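Local coordinates for protein DNA ligase (Aquifex aeolicus, PDB 3QWU) that probably joins nucleic acid ends as an ATP-dependent ligase, and binds adenosine and calcium in its nucleotidyltransferase-like core, at residues A[304-309]-A[346-351]; A[242-247]-A[287-292]; A[70-75]-A[222-227]; A[247-252]-A[352-357]. All coordinates share one frame; numbering follows the deposited sequence.

Contact 1 (A[304-309]-A[346-351]); sequences KTFTCK and LEFDKV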
loop_
_atom_site.group_PDB
_atom_site.type_symbol
_atom_site.label_atom_id
_atom_site.label_comp_id
_atom_site.label_asym_id
_atom_site.label_seq_id
_atom_site.Cartn_x
_atom_site.Cartn_y
_atom_site.Cartn_z
ATOM N N LYS A 304 -18.374 -9.975 -1.243
ATOM C CA LYS A 304 -19.367 -8.896 -1.462
ATOM C C LYS A 304 -20.531 -9.444 -2.259
ATOM O O LYS A 304 -20.309 -10.159 -3.202
ATOM C CB LYS A 304 -18.773 -7.735 -2.256
ATOM C CG LYS A 304 -17.660 -6.975 -1.572
ATOM C CD LYS A 304 -17.554 -5.529 -2.115
ATOM C CE LYS A 304 -16.147 -4.967 -2.095
ATOM N NZ LYS A 304 -16.213 -3.569 -2.404
ATOM N N THR A 305 -21.760 -9.116 -1.898
ATOM C CA THR A 305 -22.914 -9.593 -2.665
ATOM C C THR A 305 -23.365 -8.476 -3.591
ATOM O O THR A 305 -23.399 -7.339 -3.190
ATOM C CB THR A 305 -24.102 -10.100 -1.734
ATOM O OG1 THR A 305 -23.714 -11.321 -1.055
ATOM C CG2 THR A 305 -25.390 -10.390 -2.541
ATOM N N PHE A 306 -23.699 -8.821 -4.828
ATOM C CA PHE A 306 -24.221 -7.881 -5.844
ATOM C C PHE A 306 -25.576 -8.310 -6.303
ATOM O O PHE A 306 -25.822 -9.518 -6.349
ATOM C CB PHE A 306 -23.297 -7.858 -7.046
ATOM C CG PHE A 306 -21.994 -7.254 -6.737
ATOM C CD1 PHE A 306 -21.033 -7.972 -6.070
ATOM C CD2 PHE A 306 -21.734 -5.957 -7.055
ATOM C CE1 PHE A 306 -19.827 -7.393 -5.748
ATOM C CE2 PHE A 306 -20.519 -5.395 -6.761
ATOM C CZ PHE A 306 -19.581 -6.097 -6.094
ATOM N N THR A 307 -26.459 -7.361 -6.620
ATOM C CA THR A 307 -27.787 -7.721 -7.121
ATOM C C THR A 307 -28.208 -6.853 -8.294
ATOM O O THR A 307 -28.034 -5.663 -8.275
ATOM C CB THR A 307 -28.881 -7.692 -6.004
ATOM O OG1 THR A 307 -30.156 -8.103 -6.555
ATOM C CG2 THR A 307 -29.046 -6.307 -5.401
ATOM N N CYS A 308 -28.736 -7.441 -9.344
ATOM C CA CYS A 308 -29.106 -6.652 -10.528
ATOM C C CYS A 308 -30.144 -7.388 -11.368
ATOM O O CYS A 308 -30.401 -8.565 -11.142
ATOM C CB CYS A 308 -27.860 -6.289 -11.324
ATOM S SG CYS A 308 -26.902 -7.738 -11.866
ATOM N N LYS A 309 -30.773 -6.660 -12.291
ATOM C CA LYS A 309 -31.986 -7.101 -13.055
ATOM C C LYS A 309 -31.757 -7.177 -14.560
ATOM O O LYS A 309 -31.174 -6.262 -15.123
ATOM C CB LYS A 309 -33.044 -6.033 -12.911
ATOM C CG LYS A 309 -34.172 -6.334 -12.073
ATOM C CD LYS A 309 -34.908 -5.008 -11.769
ATOM C CE LYS A 309 -35.982 -4.693 -12.803
ATOM N NZ LYS A 309 -36.733 -3.425 -12.555
ATOM N N LEU A 346 -30.788 -11.175 -10.752
ATOM C CA LEU A 346 -29.522 -11.860 -10.461
ATOM C C LEU A 346 -28.921 -11.365 -9.153
ATOM O O LEU A 346 -28.846 -10.154 -8.903
ATOM C CB LEU A 346 -28.504 -11.663 -11.561
ATOM C CG LEU A 346 -27.150 -12.347 -11.348
ATOM C CD1 LEU A 346 -27.269 -13.879 -11.366
ATOM C CD2 LEU A 346 -26.224 -11.864 -12.427
ATOM N N GLU A 347 -28.498 -12.311 -8.322
ATOM C CA GLU A 347 -27.727 -11.997 -7.122
ATOM C C GLU A 347 -26.495 -12.842 -7.173
ATOM O O GLU A 347 -26.589 -14.024 -7.447
ATOM C CB GLU A 347 -28.481 -12.360 -5.830
ATOM C CG GLU A 347 -29.735 -11.564 -5.529
ATOM C CD GLU A 347 -30.269 -11.829 -4.123
ATOM O OE1 GLU A 347 -29.519 -12.320 -3.247
ATOM O OE2 GLU A 347 -31.460 -11.524 -3.892
ATOM N N PHE A 348 -25.338 -12.271 -6.878
ATOM C CA PHE A 348 -24.126 -13.073 -6.897
ATOM C C PHE A 348 -23.066 -12.542 -5.955
ATOM O O PHE A 348 -23.095 -11.377 -5.547
ATOM C CB PHE A 348 -23.584 -13.223 -8.335
ATOM C CG PHE A 348 -22.998 -11.969 -8.902
ATOM C CD1 PHE A 348 -23.787 -11.069 -9.605
ATOM C CD2 PHE A 348 -21.626 -11.694 -8.769
ATOM C CE1 PHE A 348 -23.231 -9.888 -10.144
ATOM C CE2 PHE A 348 -21.070 -10.526 -9.306
ATOM C CZ PHE A 348 -21.864 -9.616 -9.971
ATOM N N ASP A 349 -22.128 -13.431 -5.630
ATOM C CA ASP A 349 -21.065 -13.131 -4.727
ATOM C C ASP A 349 -19.715 -12.994 -5.450
ATOM O O ASP A 349 -19.406 -13.786 -6.349
ATOM C CB ASP A 349 -21.010 -14.238 -3.676
ATOM C CG ASP A 349 -22.219 -14.208 -2.712
ATOM O OD1 ASP A 349 -22.951 -13.172 -2.634
ATOM O OD2 ASP A 349 -22.412 -15.218 -1.983
ATOM N N LYS A 350 -18.944 -11.961 -5.099
ATOM C CA LYS A 350 -17.509 -11.955 -5.364
ATOM C C LYS A 350 -16.857 -12.385 -4.030
ATOM O O LYS A 350 -16.964 -11.681 -3.020
ATOM C CB LYS A 350 -16.987 -10.572 -5.844
ATOM C CG LYS A 350 -17.469 -10.136 -7.260
ATOM C CD LYS A 350 -17.177 -8.636 -7.626
ATOM C CE LYS A 350 -18.264 -8.103 -8.637
ATOM N NZ LYS A 350 -17.882 -6.920 -9.458
ATOM N N VAL A 351 -16.271 -13.578 -4.025
ATOM C CA VAL A 351 -15.577 -14.154 -2.876
ATOM C C VAL A 351 -14.099 -13.836 -3.044
ATOM O O VAL A 351 -13.508 -14.261 -4.041
ATOM C CB VAL A 351 -15.733 -15.735 -2.829
ATOM C CG1 VAL A 351 -14.912 -16.358 -1.688
ATOM C CG2 VAL A 351 -17.238 -16.173 -2.747
#
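Strands 303-310 and 343-352 pair antiparallel in the three-stranded sheet of the C-terminal region, strand 303-310 forming one border of that sheet. Backbone bonding is regular: Lys-304 with Lys-350, Phe-306 with Phe-348 and Cys-308 with Leu-346 are hydrogen-bonded pairs, each closed by two N-H...O bonds. The straightest runs from Phe-306 N to Phe-348 O (2.7 Å, 170°).

Apolar side chains and two lysines share the face of these three pairs. The two phenylalanine rings lie nearly parallel, 15° apart, but slide past one another, so that Phe-306 CB rather than its ring sits over the face of Phe-348, 3.9 Å from the centroid. Lys-350, extended beyond CG, crosses the Phe-306 side chain at about a right angle; its CE lies over one face of the Phe-306 ring, and NZ makes a cation-pi contact 4.2 Å from the centroid while bonding to Pro-139 O. Leu-320 and Leu-323 of helix 313-325 pack against Phe-348.

Polar side chains occupy the other face. Glu-347 runs alongside Thr-307 and turns its carboxylate to Arg-336. Asp-349 bridges to Arg-335 through OD2, and its OD1 accepts a 2.5 Å hydrogen bond from Thr-305 OG1, which approaches from above the carboxylate plane.

Contact 2 (A[242-247]-A[287-292]); sequences TNAKNM and DGLFQA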
loop_
_atom_site.group_PDB
_atom_site.type_symbol
_atom_site.label_atom_id
_atom_site.label_comp_id
_atom_site.label_asym_id
_atom_site.label_seq_id
_atom_site.Cartn_x
_atom_site.Cartn_y
_atom_site.Cartn_z
ATOM N N THR A 242 -14.771 0.922 1.623
ATOM C CA THR A 242 -15.445 -0.107 0.860
ATOM C C THR A 242 -14.455 -0.975 0.147
ATOM O O THR A 242 -14.835 -1.972 -0.369
ATOM C CB THR A 242 -16.405 0.469 -0.185
ATOM O OG1 THR A 242 -15.647 1.284 -1.033
ATOM C CG2 THR A 242 -17.513 1.333 0.484
ATOM N N ASN A 243 -13.183 -0.610 0.108
ATOM C CA ASN A 243 -12.175 -1.471 -0.511
ATOM C C ASN A 243 -11.396 -2.357 0.457
ATOM O O ASN A 243 -10.373 -2.941 0.084
ATOM C CB ASN A 243 -11.199 -0.617 -1.290
ATOM C CG ASN A 243 -11.554 -0.578 -2.719
ATOM O OD1 ASN A 243 -10.979 -1.345 -3.530
ATOM N ND2 ASN A 243 -12.574 0.246 -3.067
ATOM N N ALA A 244 -11.840 -2.420 1.708
ATOM C CA ALA A 244 -11.157 -3.248 2.709
ATOM C C ALA A 244 -11.012 -4.708 2.244
ATOM O O ALA A 244 -9.947 -5.260 2.342
ATOM C CB ALA A 244 -11.893 -3.202 4.038
ATOM N N LYS A 245 -12.099 -5.324 1.775
ATOM C CA LYS A 245 -12.109 -6.756 1.439
ATOM C C LYS A 245 -11.171 -7.056 0.272
ATOM O O LYS A 245 -10.750 -8.198 0.038
ATOM C CB LYS A 245 -13.532 -7.208 1.140
ATOM C CG LYS A 245 -14.379 -7.242 2.404
ATOM C CD LYS A 245 -15.854 -7.442 2.140
ATOM C CE LYS A 245 -16.688 -7.629 3.409
ATOM N NZ LYS A 245 -18.080 -8.018 3.055
ATOM N N ASN A 246 -10.765 -5.960 -0.356
ATOM C CA ASN A 246 -10.113 -5.904 -1.637
ATOM C C ASN A 246 -8.668 -5.627 -1.478
ATOM O O ASN A 246 -7.983 -5.446 -2.461
ATOM C CB ASN A 246 -10.719 -4.692 -2.383
ATOM C CG ASN A 246 -11.006 -4.978 -3.795
ATOM O OD1 ASN A 246 -12.068 -4.562 -4.296
ATOM N ND2 ASN A 246 -10.103 -5.735 -4.467
ATOM N N MET A 247 -8.202 -5.558 -0.232
ATOM C CA MET A 247 -6.860 -5.024 0.076
ATOM C C MET A 247 -5.672 -5.805 -0.439
ATOM O O MET A 247 -4.584 -5.263 -0.437
ATOM C CB MET A 247 -6.653 -4.840 1.578
ATOM C CG MET A 247 -6.818 -3.443 2.028
ATOM S SD MET A 247 -6.539 -3.292 3.797
ATOM C CE MET A 247 -7.603 -1.838 4.065
ATOM N N ASP A 287 -12.766 0.014 10.350
ATOM C CA ASP A 287 -14.101 -0.605 10.298
ATOM C C ASP A 287 -14.379 -1.446 9.065
ATOM O O ASP A 287 -15.110 -2.423 9.158
ATOM C CB ASP A 287 -15.190 0.411 10.465
ATOM C CG ASP A 287 -15.185 1.005 11.803
ATOM O OD1 ASP A 287 -14.716 0.332 12.766
ATOM O OD2 ASP A 287 -15.613 2.162 11.890
ATOM N N GLY A 288 -13.776 -1.140 7.931
ATOM C CA GLY A 288 -13.949 -2.008 6.760
ATOM C C GLY A 288 -13.350 -3.380 6.971
ATOM O O GLY A 288 -13.912 -4.369 6.606
ATOM N N LEU A 289 -12.204 -3.414 7.607
ATOM C CA LEU A 289 -11.496 -4.654 7.875
ATOM C C LEU A 289 -12.192 -5.407 9.000
ATOM O O LEU A 289 -12.322 -6.603 8.917
ATOM C CB LEU A 289 -10.003 -4.358 8.199
ATOM C CG LEU A 289 -8.857 -4.928 7.356
ATOM C CD1 LEU A 289 -9.243 -5.475 5.951
ATOM C CD2 LEU A 289 -7.719 -3.953 7.239
ATOM N N PHE A 290 -12.665 -4.702 10.031
ATOM C CA PHE A 290 -13.402 -5.343 11.145
ATOM C C PHE A 290 -14.625 -6.048 10.627
ATOM O O PHE A 290 -14.922 -7.149 11.029
ATOM C CB PHE A 290 -13.871 -4.317 12.194
ATOM C CG PHE A 290 -13.841 -4.822 13.556
ATOM C CD1 PHE A 290 -12.661 -4.777 14.287
ATOM C CD2 PHE A 290 -14.965 -5.366 14.134
ATOM C CE1 PHE A 290 -12.579 -5.306 15.596
ATOM C CE2 PHE A 290 -14.930 -5.886 15.464
ATOM C CZ PHE A 290 -13.729 -5.853 16.187
ATOM N N GLN A 291 -15.353 -5.398 9.726
ATOM C CA GLN A 291 -16.485 -6.044 9.091
ATOM C C GLN A 291 -16.119 -7.227 8.254
ATOM O O GLN A 291 -16.926 -8.132 8.121
ATOM C CB GLN A 291 -17.187 -5.084 8.153
ATOM C CG GLN A 291 -18.010 -4.032 8.817
ATOM C CD GLN A 291 -18.400 -2.945 7.821
ATOM O OE1 GLN A 291 -18.568 -1.800 8.203
ATOM N NE2 GLN A 291 -18.542 -3.312 6.544
ATOM N N ALA A 292 -14.974 -7.202 7.584
ATOM C CA ALA A 292 -14.582 -8.377 6.833
ATOM C C ALA A 292 -14.215 -9.546 7.796
ATOM O O ALA A 292 -14.495 -10.703 7.466
ATOM C CB ALA A 292 -13.464 -8.084 5.866
#
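The loop that follows helix 233-242 packs here against one side of helix 276-299, within the C-terminal region of the ligase. No hydrogen bond spans the two segments; the contact is apolar and largely buried. Ala-244 makes the tightest approach. Its CB points at the helix and meets the backbone at Gly-288, 3.3 Å from Gly-288 C. A side chain at that glycine would run into the methyl group, so the absence of a CB lets the loop come this close to the helix.

Leu-289, one residue further along, reaches back to the loop with both methyl groups. CD1 lies 4.0 Å from Ala-244 CB and also touches Ala-244 O, while CD2 packs 3.7 Å from Met-247 SD. The methionine is extended beyond CG and crosses the leucine at about a right angle, bringing SD and CE together against CD2. An alanine in place of Leu-289 would remove both branches and would probably loosen the packing of Met-247 against the helix.

A turn further on, Ala-292 CB rests against the aliphatic part of Lys-245, 3.7 Å from CG and 4.1 Å from CE. The extended lysine passes over this methyl group to place NZ on Tyr-303 O, at the start of strand 303-310. Met-355 of helix 353-363 touches both Met-247 and Leu-289, and the second subunit adds its Thr-256 against Met-247 and its Ile-259 against Leu-289, so the contact lies where loop, two helices and the neighbouring subunit converge.

Contact 3 (A[70-75]-A[222-227]); sequences QFEAPF and SERNKR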
loop_
_atom_site.group_PDB
_atom_site.type_symbol
_atom_site.label_atom_id
_atom_site.label_comp_id
_atom_site.label_asym_id
_atom_site.label_seq_id
_atom_site.Cartn_x
_atom_site.Cartn_y
_atom_site.Cartn_z
ATOM N N GLN A 70 -3.819 24.484 -14.142
ATOM C CA GLN A 70 -4.126 23.605 -15.257
ATOM C C GLN A 70 -4.888 24.250 -16.414
ATOM O O GLN A 70 -4.844 23.723 -17.514
ATOM C CB GLN A 70 -4.899 22.391 -14.778
ATOM C CG GLN A 70 -4.089 21.486 -13.881
ATOM C CD GLN A 70 -2.808 20.968 -14.519
ATOM O OE1 GLN A 70 -1.734 20.990 -13.893
ATOM N NE2 GLN A 70 -2.922 20.474 -15.756
ATOM N N PHE A 71 -5.560 25.374 -16.163
ATOM C CA PHE A 71 -6.517 25.951 -17.109
ATOM C C PHE A 71 -6.157 27.370 -17.501
ATOM O O PHE A 71 -5.803 28.169 -16.643
ATOM C CB PHE A 71 -7.961 25.892 -16.573
ATOM C CG PHE A 71 -8.463 24.475 -16.360
ATOM C CD1 PHE A 71 -8.644 23.617 -17.431
ATOM C CD2 PHE A 71 -8.728 24.003 -15.105
ATOM C CE1 PHE A 71 -9.085 22.296 -17.236
ATOM C CE2 PHE A 71 -9.135 22.671 -14.904
ATOM C CZ PHE A 71 -9.309 21.823 -15.975
ATOM N N GLU A 72 -6.260 27.634 -18.811
ATOM C CA GLU A 72 -5.928 28.904 -19.436
ATOM C C GLU A 72 -7.163 29.649 -19.918
ATOM O O GLU A 72 -7.044 30.787 -20.381
ATOM C CB GLU A 72 -5.131 28.693 -20.738
ATOM C CG GLU A 72 -3.835 27.928 -20.643
ATOM C CD GLU A 72 -3.334 27.565 -22.044
ATOM O OE1 GLU A 72 -4.184 27.126 -22.887
ATOM O OE2 GLU A 72 -2.112 27.748 -22.287
ATOM N N ALA A 73 -8.301 28.979 -19.910
ATOM C CA ALA A 73 -9.563 29.530 -20.362
ATOM C C ALA A 73 -10.622 29.209 -19.312
ATOM O O ALA A 73 -10.353 28.512 -18.349
ATOM C CB ALA A 73 -9.937 28.925 -21.726
ATOM N N PRO A 74 -11.825 29.742 -19.468
ATOM C CA PRO A 74 -12.911 29.335 -18.610
ATOM C C PRO A 74 -13.201 27.858 -18.725
ATOM O O PRO A 74 -12.820 27.201 -19.723
ATOM C CB PRO A 74 -14.105 30.097 -19.174
ATOM C CG PRO A 74 -13.531 31.258 -19.899
ATOM C CD PRO A 74 -12.235 30.779 -20.439
ATOM N N PHE A 75 -13.882 27.329 -17.714
ATOM C CA PHE A 75 -14.144 25.926 -17.689
ATOM C C PHE A 75 -15.489 25.617 -17.079
ATOM O O PHE A 75 -15.952 26.258 -16.121
ATOM C CB PHE A 75 -13.014 25.154 -16.960
ATOM C CG PHE A 75 -12.683 25.716 -15.644
ATOM C CD1 PHE A 75 -13.349 25.284 -14.513
ATOM C CD2 PHE A 75 -11.744 26.734 -15.529
ATOM C CE1 PHE A 75 -13.066 25.829 -13.284
ATOM C CE2 PHE A 75 -11.486 27.297 -14.328
ATOM C CZ PHE A 75 -12.140 26.834 -13.174
ATOM N N SER A 222 -12.596 24.980 -24.665
ATOM C CA SER A 222 -11.588 25.318 -25.604
ATOM C C SER A 222 -11.336 24.204 -26.572
ATOM O O SER A 222 -11.905 23.156 -26.431
ATOM C CB SER A 222 -10.311 25.606 -24.846
ATOM O OG SER A 222 -9.835 24.399 -24.288
ATOM N N GLU A 223 -10.473 24.467 -27.559
ATOM C CA GLU A 223 -10.087 23.434 -28.525
ATOM C C GLU A 223 -9.346 22.254 -27.883
ATOM O O GLU A 223 -9.684 21.116 -28.111
ATOM C CB GLU A 223 -9.266 24.009 -29.695
ATOM C CG GLU A 223 -10.103 24.367 -30.929
ATOM C CD GLU A 223 -10.885 23.190 -31.507
ATOM O OE1 GLU A 223 -10.340 22.057 -31.536
ATOM O OE2 GLU A 223 -12.046 23.405 -31.946
ATOM N N ARG A 224 -8.347 22.501 -27.088
ATOM C CA ARG A 224 -7.657 21.374 -26.497
ATOM C C ARG A 224 -8.557 20.687 -25.441
ATOM O O ARG A 224 -8.422 19.501 -25.175
ATOM C CB ARG A 224 -6.298 21.800 -25.948
ATOM C CG ARG A 224 -6.376 22.723 -24.759
ATOM C CD ARG A 224 -5.072 22.763 -24.030
ATOM N NE ARG A 224 -5.248 23.411 -22.742
ATOM C CZ ARG A 224 -4.257 23.763 -21.932
ATOM N NH1 ARG A 224 -4.545 24.336 -20.758
ATOM N NH2 ARG A 224 -2.988 23.538 -22.280
ATOM N N ASN A 225 -9.522 21.429 -24.900
ATOM C CA ASN A 225 -10.578 20.862 -24.056
ATOM C C ASN A 225 -10.033 20.021 -22.880
ATOM O O ASN A 225 -10.474 18.905 -22.633
ATOM C CB ASN A 225 -11.518 20.033 -24.944
ATOM C CG ASN A 225 -12.772 19.553 -24.219
ATOM O OD1 ASN A 225 -13.303 18.521 -24.569
ATOM N ND2 ASN A 225 -13.239 20.292 -23.234
ATOM N N LYS A 226 -9.065 20.580 -22.174
ATOM C CA LYS A 226 -8.365 19.861 -21.159
ATOM C C LYS A 226 -9.347 19.606 -20.014
ATOM O O LYS A 226 -10.236 20.445 -19.708
ATOM C CB LYS A 226 -7.116 20.640 -20.734
ATOM C CG LYS A 226 -6.426 20.239 -19.403
ATOM C CD LYS A 226 -4.882 20.070 -19.590
ATOM C CE LYS A 226 -4.058 20.488 -18.409
ATOM N NZ LYS A 226 -3.543 21.880 -18.466
ATOM N N ARG A 227 -9.206 18.413 -19.438
ATOM C CA ARG A 227 -10.020 17.972 -18.316
ATOM C C ARG A 227 -9.202 17.712 -17.068
ATOM O O ARG A 227 -8.005 17.387 -17.141
ATOM C CB ARG A 227 -10.714 16.669 -18.683
ATOM C CG ARG A 227 -11.855 16.843 -19.606
ATOM C CD ARG A 227 -11.621 16.243 -20.988
ATOM N NE ARG A 227 -12.730 16.738 -21.781
ATOM C CZ ARG A 227 -13.972 16.250 -21.729
ATOM N NH1 ARG A 227 -14.265 15.159 -21.002
ATOM N NH2 ARG A 227 -14.922 16.838 -22.443
#
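Two loops of the adenosine-binding domain meet here at the surface, and charged side chains do most of the joining. Lys-226 supplies the hydrogen bond across the contact: its bent chain brings NZ to the backbone O of Gln-70, on a lone pair in the carbonyl plane, at a very short 2.4 Å. A methionine in place of Lys-226 would remove this donor and would probably weaken the hold on the end of helix 63-70.

The ionic contact is a stack. Glu-72 OE1 sits over the centre of the Arg-224 guanidinium, 3.5 Å from NH1, with carboxylate and guanidinium planes 15° apart; no N-H points at the oxygen, so charge alone acts. Arg-224 NE has its own salt bridge to Glu-220.

The ring of Phe-71 turns its edge to the Lys-226 carbonyl, with CE1 3.3 Å from Lys-226 O. Within the second loop, Ser-222 OG accepts from Asn-225 N in an ST motif.

Phe-71 also packs on Phe-218 and Glu-220 of strand 215-220. The contact thus ties the entrance to strand 75-80 to the connection between strands 215-220 and 227-231, three strands of the five-stranded mixed sheet.

Contact 4 (A[247-252]-A[352-357]); sequences MLQLPP and FLNMTG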
loop_
_atom_site.group_PDB
_atom_site.type_symbol
_atom_site.label_atom_id
_atom_site.label_comp_id
_atom_site.label_asym_id
_atom_site.label_seq_id
_atom_site.Cartn_x
_atom_site.Cartn_y
_atom_site.Cartn_z
ATOM N N MET A 247 -8.202 -5.558 -0.232
ATOM C CA MET A 247 -6.860 -5.024 0.076
ATOM C C MET A 247 -5.672 -5.805 -0.439
ATOM O O MET A 247 -4.584 -5.263 -0.437
ATOM C CB MET A 247 -6.653 -4.840 1.578
ATOM C CG MET A 247 -6.818 -3.443 2.028
ATOM S SD MET A 247 -6.539 -3.292 3.797
ATOM C CE MET A 247 -7.603 -1.838 4.065
ATOM N N LEU A 248 -5.832 -7.069 -0.806
ATOM C CA LEU A 248 -4.666 -7.834 -1.232
ATOM C C LEU A 248 -4.406 -7.528 -2.712
ATOM O O LEU A 248 -3.278 -7.593 -3.176
ATOM C CB LEU A 248 -4.842 -9.332 -0.931
ATOM C CG LEU A 248 -5.033 -9.704 0.564
ATOM C CD1 LEU A 248 -5.197 -11.204 0.752
ATOM C CD2 LEU A 248 -3.885 -9.197 1.437
ATOM N N GLN A 249 -5.449 -7.082 -3.402
ATOM C CA GLN A 249 -5.363 -6.662 -4.798
ATOM C C GLN A 249 -5.060 -5.146 -4.945
ATOM O O GLN A 249 -5.695 -4.486 -5.759
ATOM C CB GLN A 249 -6.706 -6.975 -5.531
ATOM C CG GLN A 249 -7.567 -8.150 -4.983
ATOM C CD GLN A 249 -6.921 -9.551 -5.120
ATOM O OE1 GLN A 249 -6.566 -10.184 -4.118
ATOM N NE2 GLN A 249 -6.807 -10.044 -6.356
ATOM N N LEU A 250 -4.110 -4.596 -4.181
ATOM C CA LEU A 250 -3.873 -3.138 -4.150
ATOM C C LEU A 250 -2.733 -2.653 -5.013
ATOM O O LEU A 250 -1.595 -3.046 -4.793
ATOM C CB LEU A 250 -3.523 -2.667 -2.740
ATOM C CG LEU A 250 -4.597 -2.478 -1.670
ATOM C CD1 LEU A 250 -3.903 -2.037 -0.361
ATOM C CD2 LEU A 250 -5.713 -1.514 -2.083
ATOM N N PRO A 251 -2.995 -1.695 -5.911
ATOM C CA PRO A 251 -1.898 -1.240 -6.750
ATOM C C PRO A 251 -0.765 -0.580 -5.942
ATOM O O PRO A 251 -0.966 -0.251 -4.749
ATOM C CB PRO A 251 -2.573 -0.213 -7.664
ATOM C CG PRO A 251 -3.609 0.404 -6.805
ATOM C CD PRO A 251 -4.137 -0.761 -5.967
ATOM N N PRO A 252 0.410 -0.366 -6.591
ATOM C CA PRO A 252 1.605 0.199 -5.933
ATOM C C PRO A 252 1.514 1.648 -5.468
ATOM O O PRO A 252 2.546 2.254 -5.241
ATOM C CB PRO A 252 2.707 0.070 -7.002
ATOM C CG PRO A 252 2.193 -0.988 -7.974
ATOM C CD PRO A 252 0.709 -0.813 -7.973
ATOM N N PHE A 352 -13.516 -13.109 -2.091
ATOM C CA PHE A 352 -12.082 -12.788 -2.080
ATOM C C PHE A 352 -11.279 -13.902 -1.394
ATOM O O PHE A 352 -11.166 -13.936 -0.159
ATOM C CB PHE A 352 -11.874 -11.454 -1.339
ATOM C CG PHE A 352 -12.577 -10.292 -2.004
ATOM C CD1 PHE A 352 -11.929 -9.528 -2.964
ATOM C CD2 PHE A 352 -13.917 -10.028 -1.731
ATOM C CE1 PHE A 352 -12.599 -8.491 -3.607
ATOM C CE2 PHE A 352 -14.591 -9.000 -2.374
ATOM C CZ PHE A 352 -13.938 -8.219 -3.285
ATOM N N LEU A 353 -10.704 -14.795 -2.203
ATOM C CA LEU A 353 -10.100 -16.035 -1.718
ATOM C C LEU A 353 -8.843 -15.793 -0.919
ATOM O O LEU A 353 -8.549 -16.538 0.020
ATOM C CB LEU A 353 -9.711 -16.971 -2.888
ATOM C CG LEU A 353 -10.664 -17.952 -3.587
ATOM C CD1 LEU A 353 -12.166 -17.766 -3.309
ATOM C CD2 LEU A 353 -10.378 -17.848 -5.086
ATOM N N ASN A 354 -8.083 -14.784 -1.326
ATOM C CA ASN A 354 -6.833 -14.481 -0.650
ATOM C C ASN A 354 -7.063 -13.792 0.676
ATOM O O ASN A 354 -6.458 -14.150 1.657
ATOM C CB ASN A 354 -5.853 -13.742 -1.573
ATOM C CG ASN A 354 -5.288 -14.689 -2.700
ATOM O OD1 ASN A 354 -4.892 -14.245 -3.791
ATOM N ND2 ASN A 354 -5.315 -15.994 -2.431
ATOM N N MET A 355 -7.997 -12.872 0.737
ATOM C CA MET A 355 -8.361 -12.288 2.008
ATOM C C MET A 355 -8.945 -13.354 2.889
ATOM O O MET A 355 -8.624 -13.399 4.091
ATOM C CB MET A 355 -9.389 -11.166 1.847
ATOM C CG MET A 355 -9.658 -10.413 3.113
ATOM S SD MET A 355 -8.125 -9.699 3.805
ATOM C CE MET A 355 -8.214 -8.074 3.039
ATOM N N THR A 356 -9.796 -14.195 2.291
ATOM C CA THR A 356 -10.437 -15.302 2.981
ATOM C C THR A 356 -9.400 -16.213 3.616
ATOM O O THR A 356 -9.448 -16.434 4.846
ATOM C CB THR A 356 -11.426 -16.079 2.054
ATOM O OG1 THR A 356 -12.561 -15.235 1.775
ATOM C CG2 THR A 356 -11.925 -17.417 2.743
ATOM N N GLY A 357 -8.450 -16.706 2.814
ATOM C CA GLY A 357 -7.332 -17.549 3.339
ATOM C C GLY A 357 -6.420 -16.821 4.346
ATOM O O GLY A 357 -5.958 -17.386 5.316
HETATM O O HOH W 1 -8.704 -11.611 -2.102
#
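Helix 353-363 begins directly after strand 343-352, and its first turn packs against the loop leading to helix 254-269 in the C-terminal region. Phe-352 takes the N-cap position, and its O accepts from both the backbone N and the OG1 of Thr-356.

Two side chains each reach across to the other segment, Leu-248 to the helix and Met-355 to the loop. Leu-248 has CG anti to its carbonyl carbon, and its CD1 comes to the helix beside two side chains, 3.5 Å from Asn-354 CB and 4.3 Å from Met-355 CB. Met-355 reaches the other way. Its CG is anti to the backbone N (chi1 -172°), but the chain then bends at chi2 and chi3, so that CE curls back to the loop and packs 3.9 Å from Met-247 CB. The result is two small apolar touches, one at the leucine tip and one at the methionine tip; Phe-285 of helix 276-299 also packs on Met-247.

The polar side of the contact is bridged by water. Gln-249 points toward the helix, but its amide stops short of Asn-354, OE1 lying 4.4 Å from Asn-354 OD1. His-329 touches both of these residues. A single water lies at the Phe-352 ring edge, in its plane; it donates to Gln-249 OE1 at 3.3 Å and accepts from Met-355 N at 3.2 Å.

From the N terminus, contact 3 closes first, joining the loop after helix 63-70 to the one before strand 227-231 and so completing a long excursion through the adenosine-binding domain. The other three all come later, in the C-terminal region, with centres about 38 to 40 Å from that of contact 3. Contact 2 opens after helix 233-242 and closes on helix 276-299, before contact 1 opens; contact 4 opens at Met-247, which contacts 2 and 4 share, and closes on helix 353-363, so these two cross. Contact 1 forms and closes wholly inside the span of contact 4. Lys-304 NZ hydrogen-bonds to Thr-242 O and its CG packs on Phe-352, so contact 1 touches contacts 2 and 4.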